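Local coordinates for protein V-type ATP synthase alpha chain (Thermoplasma volcanium, PDB 4O1S) that forms the intein splicing domain, a mostly beta-strand fold of the Hint type, of the V-type ATP synthase alpha chain, at residues 81-86 / 130-135; 95-100 / 117-122; 87-92 / 163-168; 113-118 / 135-140; 11-16 / 157-162. All coordinates share one frame; numbering follows the deposited sequence. Where two conformers were deposited one is given.

Contact 1 (81-86 / 130-135); sequences IETIGG and TFDRVK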
# COMPACT_ATOMS: atom_id res chain seq x y z
N ILE A 81 -10.45 5.77 0.14
CA ILE A 81 -10.60 6.11 1.55
C ILE A 81 -9.99 7.47 1.86
O ILE A 81 -8.86 7.78 1.46
CB ILE A 81 -9.87 5.09 2.42
CG1 ILE A 81 -10.40 3.69 2.11
CG2 ILE A 81 -10.02 5.43 3.90
CD1 ILE A 81 -9.45 2.60 2.47
N GLU A 82 -10.74 8.26 2.59
CA GLU A 82 -10.26 9.57 2.99
C GLU A 82 -10.50 9.77 4.48
O GLU A 82 -11.58 9.46 5.01
CB GLU A 82 -11.03 10.60 2.21
CG GLU A 82 -10.27 11.79 1.87
CD GLU A 82 -10.88 12.40 0.67
OE1 GLU A 82 -11.26 13.58 0.75
OE2 GLU A 82 -11.01 11.66 -0.34
N THR A 83 -9.48 10.29 5.16
CA THR A 83 -9.55 10.48 6.61
C THR A 83 -9.77 11.94 6.95
O THR A 83 -9.56 12.83 6.12
CB THR A 83 -8.26 10.06 7.29
OG1 THR A 83 -7.18 10.87 6.81
CG2 THR A 83 -7.95 8.60 7.00
N ILE A 84 -10.18 12.20 8.18
CA ILE A 84 -10.38 13.57 8.61
C ILE A 84 -9.08 14.33 8.48
O ILE A 84 -9.07 15.48 8.06
CB ILE A 84 -10.81 13.61 10.06
CG1 ILE A 84 -12.04 12.74 10.23
CG2 ILE A 84 -11.06 15.04 10.48
CD1 ILE A 84 -12.95 13.18 11.28
N GLY A 85 -7.98 13.66 8.80
CA GLY A 85 -6.67 14.26 8.71
C GLY A 85 -6.11 14.47 7.32
O GLY A 85 -4.92 14.81 7.17
N GLY A 86 -6.92 14.24 6.29
CA GLY A 86 -6.50 14.50 4.91
C GLY A 86 -5.66 13.40 4.30
O GLY A 86 -4.90 13.64 3.38
N THR A 130 -0.17 7.02 14.48
CA THR A 130 -1.39 7.79 14.57
C THR A 130 -2.58 7.03 13.98
O THR A 130 -2.42 6.25 13.05
CB THR A 130 -1.23 9.22 13.98
OG1 THR A 130 -1.85 9.31 12.70
CG2 THR A 130 0.22 9.63 13.91
N PHE A 131 -3.76 7.24 14.57
CA PHE A 131 -4.97 6.63 14.06
C PHE A 131 -5.99 7.68 13.70
O PHE A 131 -6.47 8.43 14.55
CB PHE A 131 -5.54 5.62 15.02
CG PHE A 131 -4.62 4.51 15.28
CD1 PHE A 131 -4.72 3.34 14.55
CD2 PHE A 131 -3.60 4.64 16.22
CE1 PHE A 131 -3.84 2.30 14.78
CE2 PHE A 131 -2.70 3.60 16.46
CZ PHE A 131 -2.83 2.43 15.74
N ASP A 132 -6.32 7.68 12.43
CA ASP A 132 -7.09 8.75 11.83
C ASP A 132 -8.48 8.23 11.48
O ASP A 132 -8.63 7.14 10.91
CB ASP A 132 -6.34 9.22 10.58
CG ASP A 132 -6.72 10.60 10.17
OD1 ASP A 132 -7.69 11.13 10.78
OD2 ASP A 132 -6.05 11.12 9.24
N ARG A 133 -9.51 8.99 11.85
CA ARG A 133 -10.88 8.58 11.57
C ARG A 133 -11.12 8.66 10.07
O ARG A 133 -10.75 9.66 9.43
CB ARG A 133 -11.88 9.47 12.31
CG ARG A 133 -11.79 9.29 13.81
CD ARG A 133 -12.86 10.03 14.58
NE ARG A 133 -13.02 9.42 15.90
CZ ARG A 133 -13.85 8.41 16.15
NH1 ARG A 133 -14.61 7.93 15.17
NH2 ARG A 133 -13.93 7.89 17.37
N VAL A 134 -11.70 7.61 9.49
CA VAL A 134 -12.10 7.75 8.11
C VAL A 134 -13.37 8.59 8.01
O VAL A 134 -14.36 8.36 8.73
CB VAL A 134 -12.14 6.41 7.31
CG1 VAL A 134 -11.57 5.27 8.11
CG2 VAL A 134 -13.54 6.12 6.76
N LYS A 135 -13.26 9.59 7.14
CA LYS A 135 -14.28 10.58 6.86
C LYS A 135 -15.19 10.03 5.77
O LYS A 135 -16.41 10.23 5.78
CB LYS A 135 -13.56 11.83 6.33
CG LYS A 135 -14.41 13.01 5.94
CD LYS A 135 -13.53 14.03 5.20
CE LYS A 135 -14.25 15.35 4.96
NZ LYS A 135 -13.42 16.27 4.13
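Thr83 and Asp132 meet through their polar ends, the side chains crossing at about a right angle. The threonine hydroxyl donates to the carboxylate, Thr83 OG1 to Asp132 OD2 2.7 Å, and reaches that oxygen from about 65° out of the carboxylate plane. A chi1 of 62°, with OG1 between the backbone N and the carbonyl carbon, puts the hydroxyl against OD2. The other oxygen, Asp132 OD1, takes the amide of Gly85 on its syn lone pair, N to OD1 3.2 Å. An aspartate suits because its two oxygens serve these different donors. The type I turn from Thr83 to Gly86 is closed by Gly86 N on Thr83 O at 3.0 Å. A CB on Gly85 would run into OD2, so the close approach calls for glycine, and Gly86 takes a positive phi, which favours glycine.

Backbone bonds set this pair in place. Ile84 N gives a bond of 2.9 Å to Arg133 O, and Lys135 N one of 2.7 Å to Glu82 O; between them Thr83 and Val134 form a non-hydrogen-bonded antiparallel pair whose side chains diverge. Ile84 CG1 lies alongside Arg133 CB at 3.9 Å. The branched Ile81 places its CG2 4.1 Å from Val134 CB.

Further out, OD2 also takes a salt bridge from Arg87 NH1 and, weakly, Gly85 N. Separately, Arg87 N bonds to Thr83 OG1. Strand 77-83 here lies between strands 88-91 and 129-141, with strand 118-122 beyond on the outer edge of the sheet and Leu97 of strand 96-101 against Ile81.

Contact 2 (95-100 / 117-122); sequences HKLFVL and DMIAAV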
# COMPACT_ATOMS: atom_id res chain seq x y z
N HIS A 95 -7.85 -5.68 0.08
CA HIS A 95 -6.73 -5.06 0.79
C HIS A 95 -7.13 -4.71 2.21
O HIS A 95 -8.29 -4.37 2.48
CB HIS A 95 -6.27 -3.81 0.07
CG HIS A 95 -4.80 -3.57 0.20
ND1 HIS A 95 -4.10 -3.89 1.33
CD2 HIS A 95 -3.90 -3.08 -0.69
CE1 HIS A 95 -2.82 -3.59 1.15
NE2 HIS A 95 -2.68 -3.10 -0.06
N LYS A 96 -6.16 -4.77 3.13
CA LYS A 96 -6.41 -4.58 4.56
C LYS A 96 -5.78 -3.34 5.16
O LYS A 96 -4.66 -2.95 4.80
CB LYS A 96 -5.96 -5.79 5.38
CG LYS A 96 -6.91 -6.94 5.26
CD LYS A 96 -6.30 -8.24 5.71
CE LYS A 96 -7.37 -9.32 5.72
NZ LYS A 96 -6.90 -10.57 6.34
N LEU A 97 -6.53 -2.72 6.07
CA LEU A 97 -6.03 -1.59 6.83
C LEU A 97 -6.01 -2.05 8.28
O LEU A 97 -6.56 -3.10 8.62
CB LEU A 97 -6.93 -0.37 6.67
CG LEU A 97 -7.16 0.39 5.34
CD1 LEU A 97 -5.94 1.11 4.89
CD2 LEU A 97 -7.67 -0.51 4.20
N PHE A 98 -5.36 -1.27 9.14
CA PHE A 98 -5.33 -1.57 10.56
C PHE A 98 -6.23 -0.61 11.30
O PHE A 98 -6.14 0.62 11.11
CB PHE A 98 -3.91 -1.46 11.09
CG PHE A 98 -3.02 -2.56 10.64
CD1 PHE A 98 -3.13 -3.83 11.22
CD2 PHE A 98 -2.10 -2.36 9.61
CE1 PHE A 98 -2.33 -4.88 10.81
CE2 PHE A 98 -1.28 -3.40 9.18
CZ PHE A 98 -1.39 -4.66 9.77
N VAL A 99 -7.11 -1.15 12.14
CA VAL A 99 -8.06 -0.31 12.89
C VAL A 99 -7.89 -0.41 14.38
O VAL A 99 -7.83 -1.50 14.95
CB VAL A 99 -9.52 -0.67 12.54
CG1 VAL A 99 -10.49 0.22 13.30
CG2 VAL A 99 -9.73 -0.48 11.09
N LEU A 100 -7.83 0.75 15.02
CA LEU A 100 -7.81 0.82 16.47
C LEU A 100 -9.22 0.66 17.02
O LEU A 100 -10.04 1.55 16.87
CB LEU A 100 -7.24 2.15 16.91
CG LEU A 100 -7.30 2.42 18.41
CD1 LEU A 100 -6.53 1.36 19.20
CD2 LEU A 100 -6.75 3.81 18.67
N ASP A 117 -14.31 4.61 11.51
CA ASP A 117 -13.12 3.82 11.83
C ASP A 117 -11.79 4.60 11.88
O ASP A 117 -11.55 5.50 11.08
CB ASP A 117 -12.99 2.63 10.87
CG ASP A 117 -14.09 1.59 11.09
OD1 ASP A 117 -14.84 1.76 12.08
OD2 ASP A 117 -14.19 0.62 10.29
N MET A 118 -10.94 4.25 12.85
CA MET A 118 -9.64 4.90 13.00
C MET A 118 -8.54 4.05 12.39
O MET A 118 -8.24 2.95 12.89
CB MET A 118 -9.34 5.20 14.47
CG MET A 118 -10.28 6.23 15.04
SD MET A 118 -10.14 6.46 16.81
CE MET A 118 -8.92 7.75 16.87
N ILE A 119 -7.96 4.52 11.29
CA ILE A 119 -6.99 3.68 10.62
C ILE A 119 -5.57 4.11 10.92
O ILE A 119 -5.32 5.27 11.23
CB ILE A 119 -7.25 3.54 9.11
CG1 ILE A 119 -7.07 4.87 8.39
CG2 ILE A 119 -8.64 3.00 8.86
CD1 ILE A 119 -7.15 4.69 6.86
N ALA A 120 -4.66 3.15 10.85
CA ALA A 120 -3.27 3.35 11.18
C ALA A 120 -2.53 4.16 10.11
O ALA A 120 -2.57 3.83 8.91
CB ALA A 120 -2.59 2.00 11.41
N ALA A 121 -1.87 5.22 10.55
CA ALA A 121 -1.06 6.05 9.69
C ALA A 121 0.24 6.28 10.43
O ALA A 121 0.34 5.99 11.62
CB ALA A 121 -1.75 7.35 9.45
N VAL A 122 1.24 6.82 9.74
CA VAL A 122 2.50 7.14 10.38
C VAL A 122 2.78 8.65 10.34
O VAL A 122 2.71 9.27 9.27
CB VAL A 122 3.61 6.40 9.70
CG1 VAL A 122 4.95 6.86 10.21
CG2 VAL A 122 3.43 4.94 9.93
O HOH W 1 -4.10 1.27 8.40
O HOH W 2 -11.94 2.72 14.93
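Phe98 meets Ala120 through its CB, 3.7 Å from Ala120 CB, while its ring turns off from segment 117-122. CG lies anti to the carbonyl carbon, and the ring beyond it meets that of His168 with the planes about 55° apart; Asn157 and Glu107 also touch this aromatic side chain. The small methyl of Ala120 suits a place where two backbones come close.

The peptide groups make the polar part. Ala120 N donates to Phe98 O at 2.9 Å, tilted 19° from the carbonyl plane, and Leu100 N to Met118 O at 3.1 Å. Between these two bonds the backbones of Val99 and Ile119 form a single bridge, in which Ile119 CA also faces Phe98 O and Val99 CA faces Met118 O. The strands cross at a steep 112°, which fits a single bridge, and water takes over beyond it. Water 1 accepts from Phe98 N at 2.9 Å and lies 3.0 Å from Ala120 O, to which it can donate. Past the other bond, water 2 joins Met118 N, 2.8 Å away, to Leu100 O, 3.0 Å away.

The beta-branched pair Val99 and Ile119 suits these strands and fills the buried side, Val99 CG2 facing Ile119 CG2 at 4.3 Å. Leu97, also apolar, reaches Ile119 CD1 with its CD1. Leu100 and Met118 meet through their CB atoms toward the surface.

Strand 96-101 runs between strands 104-109 and 165-168 of one antiparallel sheet, and strand 118-122 is the edge of another, next to 129-141. The bridge thus ties two sheets together.

Contact 3 (87-92 / 163-168); sequences RSVSVT and GLLVLH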
# COMPACT_ATOMS: atom_id res chain seq x y z
N ARG A 87 -5.77 12.19 4.83
CA ARG A 87 -5.03 11.07 4.30
C ARG A 87 -5.91 10.28 3.35
O ARG A 87 -7.13 10.18 3.55
CB ARG A 87 -4.56 10.16 5.42
CG ARG A 87 -3.63 10.84 6.38
CD ARG A 87 -3.11 9.87 7.40
NE ARG A 87 -1.96 10.46 8.07
CZ ARG A 87 -2.06 11.30 9.08
NH1 ARG A 87 -3.25 11.64 9.57
NH2 ARG A 87 -0.96 11.80 9.61
N SER A 88 -5.30 9.70 2.32
CA SER A 88 -6.07 8.96 1.32
C SER A 88 -5.29 7.82 0.66
O SER A 88 -4.06 7.86 0.51
CB SER A 88 -6.61 9.89 0.25
OG SER A 88 -5.56 10.33 -0.59
N VAL A 89 -6.03 6.78 0.29
CA VAL A 89 -5.49 5.73 -0.56
C VAL A 89 -6.68 5.04 -1.25
O VAL A 89 -7.77 4.92 -0.68
CB VAL A 89 -4.62 4.77 0.25
CG1 VAL A 89 -5.47 4.00 1.26
CG2 VAL A 89 -3.84 3.82 -0.66
N SER A 90 -6.49 4.64 -2.50
CA SER A 90 -7.50 3.85 -3.20
C SER A 90 -6.92 2.45 -3.30
O SER A 90 -5.78 2.24 -3.75
CB SER A 90 -7.82 4.42 -4.59
OG SER A 90 -8.33 5.74 -4.54
N VAL A 91 -7.68 1.47 -2.82
CA VAL A 91 -7.19 0.11 -2.84
C VAL A 91 -8.26 -0.87 -3.29
O VAL A 91 -9.44 -0.56 -3.42
CB VAL A 91 -6.63 -0.34 -1.47
CG1 VAL A 91 -5.48 0.56 -1.02
CG2 VAL A 91 -7.75 -0.34 -0.43
N THR A 92 -7.78 -2.07 -3.52
CA THR A 92 -8.59 -3.20 -3.87
C THR A 92 -9.47 -3.54 -2.65
O THR A 92 -9.05 -3.34 -1.52
CB THR A 92 -7.58 -4.31 -4.19
OG1 THR A 92 -7.56 -4.55 -5.61
CG2 THR A 92 -7.86 -5.54 -3.42
N GLY A 163 -0.24 10.56 3.08
CA GLY A 163 -0.30 10.71 4.53
C GLY A 163 0.18 9.47 5.26
O GLY A 163 -0.19 9.24 6.40
N LEU A 164 1.01 8.68 4.58
CA LEU A 164 1.68 7.54 5.17
C LEU A 164 0.72 6.57 5.85
O LEU A 164 0.86 6.25 7.04
CB LEU A 164 2.75 8.00 6.17
CG LEU A 164 3.68 9.14 5.78
CD1 LEU A 164 4.66 9.38 6.88
CD2 LEU A 164 4.43 8.85 4.52
N LEU A 165 -0.27 6.11 5.10
CA LEU A 165 -1.13 5.05 5.61
C LEU A 165 -0.37 3.73 5.64
O LEU A 165 0.63 3.53 4.89
CB LEU A 165 -2.39 4.93 4.77
CG LEU A 165 -3.24 6.20 4.78
CD1 LEU A 165 -4.19 6.22 3.58
CD2 LEU A 165 -4.03 6.30 6.09
N VAL A 166 -0.82 2.84 6.52
CA VAL A 166 -0.14 1.60 6.76
C VAL A 166 -0.99 0.49 6.19
O VAL A 166 -2.14 0.28 6.62
CB VAL A 166 0.09 1.35 8.28
CG1 VAL A 166 0.88 0.05 8.49
CG2 VAL A 166 0.81 2.55 8.92
N LEU A 167 -0.42 -0.22 5.21
CA LEU A 167 -1.21 -1.16 4.43
C LEU A 167 -0.74 -2.58 4.65
O LEU A 167 0.44 -2.88 4.48
CB LEU A 167 -1.16 -0.78 2.96
CG LEU A 167 -1.70 0.65 2.79
CD1 LEU A 167 -1.31 1.33 1.49
CD2 LEU A 167 -3.20 0.60 2.93
N HIS A 168 -1.66 -3.43 5.07
CA HIS A 168 -1.34 -4.84 5.27
C HIS A 168 -1.45 -5.67 3.99
O HIS A 168 -2.48 -6.32 3.73
CB HIS A 168 -2.22 -5.47 6.34
CG HIS A 168 -1.81 -6.85 6.69
ND1 HIS A 168 -2.67 -7.92 6.67
CD2 HIS A 168 -0.60 -7.35 7.04
CE1 HIS A 168 -2.03 -9.02 7.01
NE2 HIS A 168 -0.76 -8.70 7.25
O HOH W 3 1.55 11.39 8.17
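Gly163 O is gripped from the side chain of Arg87, whose NE donates to it over 2.7 Å within the guanidinium plane and on a carbonyl lone pair. Around this bond the Hint fold brings two of its antiparallel sheets together: strand 88-91 is the edge of one, strand 165-168 an inner strand of the other. They run in roughly the same direction, 22° apart, with their axes 8.7 Å from each other. No strand-to-strand backbone pairing forms, and side chains from each segment reach the other.

Water 3 completes the grip. It accepts from Arg87 NH2 at 2.9 Å and gives a weak bond of 3.3 Å to Gly163 O, also at the edge of the guanidinium. The chain of Arg87 is extended from CG to NE, with CG anti to the carbonyl carbon, and lies over the backbone of Gly163. Glycine suits this spot: its positive phi would bring a side chain against the preceding carbonyl, and none stands between the arginine and the peptide. An arginine suits because its long methylene chain packs while its planar end binds, with Asp132 as a second partner.

The apolar part is built round the fork of Leu165. CD2 lies 3.9 Å from Arg87 CD, the two side chains crossing obliquely, while CD1 goes to Val89 across the contact, 3.5 Å from Val89 CG1, and also touches Ser88 O. Leu165 also packs on Ile119 of the strand 118-122. Valine, short and branched, can offer a different methyl to each leucine: Val89 CG2 meets Leu167 tip to tip, 4.2 Å from its CD1.

Contact 4 (113-118 / 135-140); sequences LKVGDM and KSIAYE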
# COMPACT_ATOMS: atom_id res chain seq x y z
N LEU A 113 -14.35 -1.90 6.12
CA LEU A 113 -14.16 -0.60 6.71
C LEU A 113 -15.47 0.21 6.78
O LEU A 113 -16.30 0.19 5.84
CB LEU A 113 -13.11 0.13 5.90
CG LEU A 113 -12.34 1.20 6.64
CD1 LEU A 113 -11.68 0.58 7.86
CD2 LEU A 113 -11.33 1.82 5.65
N LYS A 114 -15.67 0.91 7.89
CA LYS A 114 -16.82 1.81 8.05
C LYS A 114 -16.31 3.22 8.24
O LYS A 114 -15.25 3.43 8.82
CB LYS A 114 -17.65 1.44 9.28
CG LYS A 114 -17.82 -0.05 9.56
CD LYS A 114 -18.63 -0.77 8.48
CE LYS A 114 -18.79 -2.27 8.82
NZ LYS A 114 -19.34 -3.06 7.68
N VAL A 115 -17.07 4.21 7.77
CA VAL A 115 -16.76 5.58 8.14
C VAL A 115 -16.81 5.62 9.66
O VAL A 115 -17.58 4.88 10.29
CB VAL A 115 -17.74 6.60 7.56
CG1 VAL A 115 -17.79 6.45 6.05
CG2 VAL A 115 -19.13 6.45 8.17
N GLY A 116 -15.96 6.46 10.23
CA GLY A 116 -15.82 6.50 11.67
C GLY A 116 -14.61 5.74 12.16
O GLY A 116 -13.95 6.17 13.11
N ASP A 117 -14.31 4.61 11.51
CA ASP A 117 -13.12 3.82 11.83
C ASP A 117 -11.79 4.60 11.88
O ASP A 117 -11.55 5.50 11.08
CB ASP A 117 -12.99 2.63 10.87
CG ASP A 117 -14.09 1.59 11.09
OD1 ASP A 117 -14.84 1.76 12.08
OD2 ASP A 117 -14.19 0.62 10.29
N MET A 118 -10.94 4.25 12.85
CA MET A 118 -9.64 4.90 13.00
C MET A 118 -8.54 4.05 12.39
O MET A 118 -8.24 2.95 12.89
CB MET A 118 -9.34 5.20 14.47
CG MET A 118 -10.28 6.23 15.04
SD MET A 118 -10.14 6.46 16.81
CE MET A 118 -8.92 7.75 16.87
N LYS A 135 -13.26 9.59 7.14
CA LYS A 135 -14.28 10.58 6.86
C LYS A 135 -15.19 10.03 5.77
O LYS A 135 -16.41 10.23 5.78
CB LYS A 135 -13.56 11.83 6.33
CG LYS A 135 -14.41 13.01 5.94
CD LYS A 135 -13.53 14.03 5.20
CE LYS A 135 -14.25 15.35 4.96
NZ LYS A 135 -13.42 16.27 4.13
N SER A 136 -14.58 9.36 4.80
CA SER A 136 -15.36 8.88 3.67
C SER A 136 -14.75 7.67 2.98
O SER A 136 -13.53 7.51 2.94
CB SER A 136 -15.52 9.98 2.64
OG SER A 136 -14.77 9.62 1.51
N ILE A 137 -15.62 6.83 2.45
CA ILE A 137 -15.23 5.65 1.70
C ILE A 137 -16.05 5.59 0.43
O ILE A 137 -17.27 5.72 0.47
CB ILE A 137 -15.51 4.37 2.49
CG1 ILE A 137 -14.78 4.41 3.84
CG2 ILE A 137 -15.06 3.18 1.71
CD1 ILE A 137 -15.11 3.29 4.75
N ALA A 138 -15.38 5.45 -0.70
CA ALA A 138 -16.07 5.43 -1.99
C ALA A 138 -15.83 4.12 -2.70
O ALA A 138 -14.68 3.64 -2.77
CB ALA A 138 -15.60 6.58 -2.86
N TYR A 139 -16.90 3.53 -3.23
CA TYR A 139 -16.78 2.32 -4.03
C TYR A 139 -16.94 2.69 -5.50
O TYR A 139 -17.86 3.42 -5.87
CB TYR A 139 -17.82 1.27 -3.62
CG TYR A 139 -17.77 0.90 -2.15
CD1 TYR A 139 -16.57 0.85 -1.48
CD2 TYR A 139 -18.92 0.60 -1.44
CE1 TYR A 139 -16.52 0.52 -0.16
CE2 TYR A 139 -18.87 0.27 -0.10
CZ TYR A 139 -17.66 0.24 0.54
OH TYR A 139 -17.55 -0.08 1.89
N GLU A 140 -16.02 2.22 -6.33
CA GLU A 140 -16.05 2.56 -7.75
C GLU A 140 -15.80 1.34 -8.63
O GLU A 140 -14.84 0.58 -8.43
CB GLU A 140 -15.02 3.64 -8.04
CG GLU A 140 -15.19 4.30 -9.38
CD GLU A 140 -14.08 5.30 -9.69
OE1 GLU A 140 -13.64 6.05 -8.78
OE2 GLU A 140 -13.64 5.34 -10.86
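A type II beta turn from Lys114 to Asp117, together with Leu113 just ahead of it, packs on Ile137 of strand 129-141. Ile137 CD1 does the touching: it lies 3.5 Å from Leu113 O and 3.9 Å from Leu113 CB, and it reaches on to the peptide of Val115, 3.7 Å from N. An isoleucine suits the place, being long enough for CD1 to meet the loop backbone. Val115 adds CG1, which lies 4.3 Å from Ile137 CG1 and also faces Lys135 O.

No hydrogen bond joins the two segments; the loop holds its own shape. Asp117 N closes the turn on Lys114 O at 3.1 Å, and Asp117 OD2 receives Lys114 N at 2.8 Å, a fairly straight bond (166°) that arrives from above the carboxylate plane. The backbones of Gly116 and Asp117 also hydrogen-bond to that of Val134, just before segment 135-140, and Leu113 touches Ile81.

The strand side has a classic beta bulge, with Lys135 and Ser136 both facing Glu82, and Gly116, at positive phi, occupies the third position usual for glycine in a type II turn.

Contact 5 (11-16 / 157-162); sequences PVYLAD and NFIGGE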
# COMPACT_ATOMS: atom_id res chain seq x y z
N PRO A 11 1.36 6.82 -3.79
CA PRO A 11 2.75 7.09 -3.46
C PRO A 11 3.30 5.97 -2.61
O PRO A 11 2.63 5.52 -1.68
CB PRO A 11 2.68 8.37 -2.61
CG PRO A 11 1.35 8.94 -2.88
CD PRO A 11 0.46 7.75 -3.11
N VAL A 12 4.51 5.54 -2.92
CA VAL A 12 5.27 4.74 -1.99
C VAL A 12 6.47 5.56 -1.56
O VAL A 12 6.86 6.49 -2.26
CB VAL A 12 5.71 3.44 -2.61
CG1 VAL A 12 4.49 2.68 -2.99
CG2 VAL A 12 6.51 3.71 -3.82
N TYR A 13 7.04 5.25 -0.40
CA TYR A 13 8.10 6.07 0.17
C TYR A 13 9.42 5.32 0.17
O TYR A 13 9.59 4.32 0.88
CB TYR A 13 7.69 6.56 1.57
CG TYR A 13 6.43 7.41 1.47
CD1 TYR A 13 6.51 8.79 1.24
CD2 TYR A 13 5.17 6.82 1.51
CE1 TYR A 13 5.37 9.56 1.10
CE2 TYR A 13 4.02 7.59 1.37
CZ TYR A 13 4.13 8.96 1.17
OH TYR A 13 3.00 9.74 1.02
N LEU A 14 10.35 5.76 -0.68
CA LEU A 14 11.67 5.12 -0.75
C LEU A 14 12.58 5.71 0.31
O LEU A 14 12.41 6.87 0.74
CB LEU A 14 12.36 5.30 -2.09
CG LEU A 14 11.68 5.02 -3.42
CD1 LEU A 14 10.86 3.76 -3.36
CD2 LEU A 14 10.84 6.23 -3.80
N ALA A 15 13.57 4.92 0.71
CA ALA A 15 14.44 5.27 1.81
C ALA A 15 15.36 6.43 1.46
O ALA A 15 15.85 7.13 2.34
CB ALA A 15 15.23 4.06 2.25
N ASP A 16 15.58 6.64 0.16
CA ASP A 16 16.39 7.75 -0.30
C ASP A 16 15.72 9.12 -0.13
O ASP A 16 16.28 10.13 -0.57
CB ASP A 16 16.86 7.52 -1.74
CG ASP A 16 15.75 7.72 -2.78
OD1 ASP A 16 14.55 7.74 -2.40
OD2 ASP A 16 16.09 7.84 -3.98
N ASN A 157 4.07 -4.77 6.84
CA ASN A 157 3.29 -3.60 6.52
C ASN A 157 3.97 -2.81 5.44
O ASN A 157 5.07 -3.11 5.01
CB ASN A 157 3.13 -2.74 7.74
CG ASN A 157 2.50 -3.50 8.86
OD1 ASN A 157 1.75 -4.45 8.62
ND2 ASN A 157 2.81 -3.11 10.10
N PHE A 158 3.30 -1.76 5.02
CA PHE A 158 3.65 -1.09 3.80
C PHE A 158 3.15 0.32 4.02
O PHE A 158 1.97 0.52 4.35
CB PHE A 158 2.93 -1.83 2.67
CG PHE A 158 2.75 -1.03 1.43
CD1 PHE A 158 3.80 -0.83 0.57
CD2 PHE A 158 1.54 -0.47 1.12
CE1 PHE A 158 3.63 -0.09 -0.56
CE2 PHE A 158 1.38 0.28 -0.02
CZ PHE A 158 2.42 0.46 -0.86
N ILE A 159 4.04 1.30 3.92
CA ILE A 159 3.65 2.71 4.03
C ILE A 159 3.40 3.25 2.64
O ILE A 159 4.30 3.24 1.78
CB ILE A 159 4.75 3.65 4.62
CG1 ILE A 159 5.43 3.09 5.89
CG2 ILE A 159 4.21 5.09 4.81
CD1 ILE A 159 4.52 2.81 7.01
N GLY A 160 2.20 3.76 2.43
CA GLY A 160 1.88 4.34 1.14
C GLY A 160 0.64 5.20 1.21
O GLY A 160 -0.02 5.32 2.25
N GLY A 161 0.30 5.81 0.08
CA GLY A 161 -0.83 6.71 0.04
C GLY A 161 -0.47 8.10 0.52
O GLY A 161 0.63 8.37 1.02
N GLU A 162 -1.41 9.01 0.33
CA GLU A 162 -1.27 10.34 0.87
C GLU A 162 -1.35 10.30 2.39
O GLU A 162 -2.41 10.03 2.95
CB GLU A 162 -2.40 11.20 0.32
CG GLU A 162 -2.16 11.68 -1.08
CD GLU A 162 -1.10 12.75 -1.09
OE1 GLU A 162 -0.95 13.45 -0.05
OE2 GLU A 162 -0.43 12.89 -2.14
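Strand 11-13, which pairs in its own small sheet with strand 19-21, lies against the outer strand 158-160 of a four-stranded sheet, and Tyr13 reaches across to it. Its hydroxyl donates to Gly161 O, OH to O 2.7 Å, tilted 25° from the carbonyl plane. The ring stands edge-on to the segment, with Gly161 O, Ile159 O and Gly160 CA near its plane. CD2 on that edge lies 3.8 Å from Ile159 CG2, the two side chains crossing at about a right angle. A tyrosine suits here, since its ring edge packs on Ile159 and Gly160 while its hydroxyl reaches Gly161 O.

In this Hint-type fold the contact joins a segment near the N terminus to one near the C terminus, just before the last strand, 165-168. Gly161 N donates to Pro11 O at 2.9 Å, while Pro11 CD lies over the same glycine, 3.6 Å from Gly161 CA. The glycine has positive phi, where a side chain would meet the carbonyl before it, and having none it lets the compact, puckered proline ring come down on its backbone. Val12 CG1 also touches the rim of the Phe158 ring, 3.7 Å from CZ and near the ring plane. Leu164 and Tyr55 also pack on Tyr13, Leu167 lies against Phe158, and Asn157 ND2 bonds to Tyr57 O of strand 43-58.

From the N terminus, strand 11-13 is the first partner, and contact 5 closes the longest loop, reaching segment 157-162 and enclosing contacts 1, 2 and 4. Contact 1 opens next at 81-86 and closes at 130-135. Contact 3 starts at 87-92 and ends at 163-168, so it crosses both contacts 1 and 5. Contact 2 (95-100 with 117-122) lies nested within contacts 1, 3 and 5. Contact 4, nested in contact 3 as well as 5, shares Asp117 and Met118 with contact 2 and Lys135 with contact 1, which it crosses. Contacts 1 and 4 gather around strand 129-141, contacts 2 and 3 join the two four-stranded sheets, and contact 5 adds the small sheet of strand 11-13.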